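Pertussis toxin-like subunit ArtA (Escherichia coli, PDB 4Z9D) binds NAD and probably acts as the ADP-ribosyltransferase subunit of a pertussis-like AB5 toxin that targets trimeric G proteins. Local coordinates at residues Thr54-Leu57 with Ile58-Tyr61. The protein carries 2 engineered substitutions. Sequence-based numbering, arbitrary orientation.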
# COMPACT_ATOMS: atom_id res chain seq x y z
N THR A 54 -2.84 -2.69 -1.40
CA THR A 54 -4.25 -3.03 -1.59
C THR A 54 -4.34 -4.43 -2.16
O THR A 54 -3.45 -4.87 -2.90
CB THR A 54 -4.96 -2.04 -2.56
OG1 THR A 54 -6.32 -2.48 -2.80
CG2 THR A 54 -4.23 -1.98 -3.90
N THR A 55 -5.41 -5.14 -1.83
CA THR A 55 -5.63 -6.47 -2.39
C THR A 55 -6.18 -6.40 -3.81
O THR A 55 -6.20 -7.41 -4.52
CB THR A 55 -6.60 -7.30 -1.55
OG1 THR A 55 -7.85 -6.61 -1.43
CG2 THR A 55 -6.02 -7.58 -0.16
N SER A 56 -6.65 -5.22 -4.19
CA SER A 56 -7.42 -5.05 -5.43
C SER A 56 -6.63 -4.51 -6.62
O SER A 56 -6.17 -3.37 -6.62
CB SER A 56 -8.61 -4.13 -5.14
OG SER A 56 -9.26 -3.72 -6.33
N LEU A 57 -6.48 -5.35 -7.65
CA LEU A 57 -5.84 -4.97 -8.89
C LEU A 57 -6.57 -3.79 -9.53
O LEU A 57 -5.96 -2.84 -10.03
CB LEU A 57 -5.83 -6.15 -9.86
CG LEU A 57 -5.32 -5.88 -11.27
CD1 LEU A 57 -3.84 -5.54 -11.25
CD2 LEU A 57 -5.60 -7.05 -12.21
N ILE A 58 -7.89 -3.85 -9.46
CA ILE A 58 -8.73 -2.80 -10.03
C ILE A 58 -8.42 -1.48 -9.37
O ILE A 58 -8.28 -0.45 -10.05
CB ILE A 58 -10.22 -3.14 -9.87
CG1 ILE A 58 -10.60 -4.22 -10.87
CG2 ILE A 58 -11.08 -1.89 -10.07
CD1 ILE A 58 -11.88 -4.96 -10.55
N GLU A 59 -8.28 -1.49 -8.04
CA GLU A 59 -7.92 -0.29 -7.29
C GLU A 59 -6.56 0.27 -7.68
O GLU A 59 -6.38 1.49 -7.65
CB GLU A 59 -7.93 -0.55 -5.78
CG GLU A 59 -9.34 -0.60 -5.17
CD GLU A 59 -9.34 -0.73 -3.65
OE1 GLU A 59 -8.24 -0.79 -3.06
OE2 GLU A 59 -10.45 -0.75 -3.06
N THR A 60 -5.59 -0.58 -8.02
CA THR A 60 -4.26 -0.06 -8.37
C THR A 60 -4.29 0.86 -9.60
O THR A 60 -3.57 1.86 -9.64
CB THR A 60 -3.24 -1.18 -8.65
OG1 THR A 60 -3.62 -1.93 -9.81
CG2 THR A 60 -3.14 -2.09 -7.44
N TYR A 61 -5.07 0.50 -10.62
CA TYR A 61 -5.18 1.37 -11.79
C TYR A 61 -5.73 2.76 -11.45
O TYR A 61 -5.31 3.78 -12.02
CB TYR A 61 -6.06 0.73 -12.86
CG TYR A 61 -5.42 -0.47 -13.50
CD1 TYR A 61 -4.37 -0.32 -14.40
CD2 TYR A 61 -5.84 -1.76 -13.18
CE1 TYR A 61 -3.77 -1.42 -14.99
CE2 TYR A 61 -5.25 -2.87 -13.77
CZ TYR A 61 -4.22 -2.69 -14.67
OH TYR A 61 -3.63 -3.79 -15.25
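Thr54 OG1 donates to Glu59 OE1 at 2.6 Å, meeting the carboxylate from above its plane, 39° out of it. The same hydroxyl accepts from the backbone N of Ser56 in a nearly straight bond, an ST turn, so the hydroxyl is donor to one partner and acceptor from another, which probably fixes its rotation. Glu59 reaches it with a chain that is extended beyond CG and runs past Ser56, whose OG lies 3.3 Å from Glu59 CG. Glu59 OE2 is hydrogen-bonded to Asn117, so both carboxylate oxygens have a partner. Ser56 itself is the N-cap: with OG turned opposite its own backbone N (chi1 169°), the hydroxyl swings forward to accept from Glu59 N at 3.0 Å. Ser56 O receives the first-turn bond from Thr60 N, and Leu57 O takes a second, weak one from the same N-H. Thr60 turns its OG1 back toward the start of the helix, where chi1 of 65° sets the hydroxyl between N and C and directs it to Leu57 O, 2.5 Å away, in the carbonyl plane on a lone pair. The methyl branch, CG2, lies 3.7 Å from Thr54 CG2, a methyl-to-methyl contact between the strand end and the first turn. Farther along, Tyr61 lays its CE2 against Leu57 CG at 3.9 Å, while its hydroxyl bonds to Asp147; Arg79 of strand 77-83 touches Leu57, Thr60 and Tyr61. Strand 50-54 thus passes through an ST turn into the serine-capped N-terminus of helix 57-68, with the side chain of Thr54 about 4 Å from the bound NAD, at the nucleotide pocket of an ADP-ribosyltransferase-type fold.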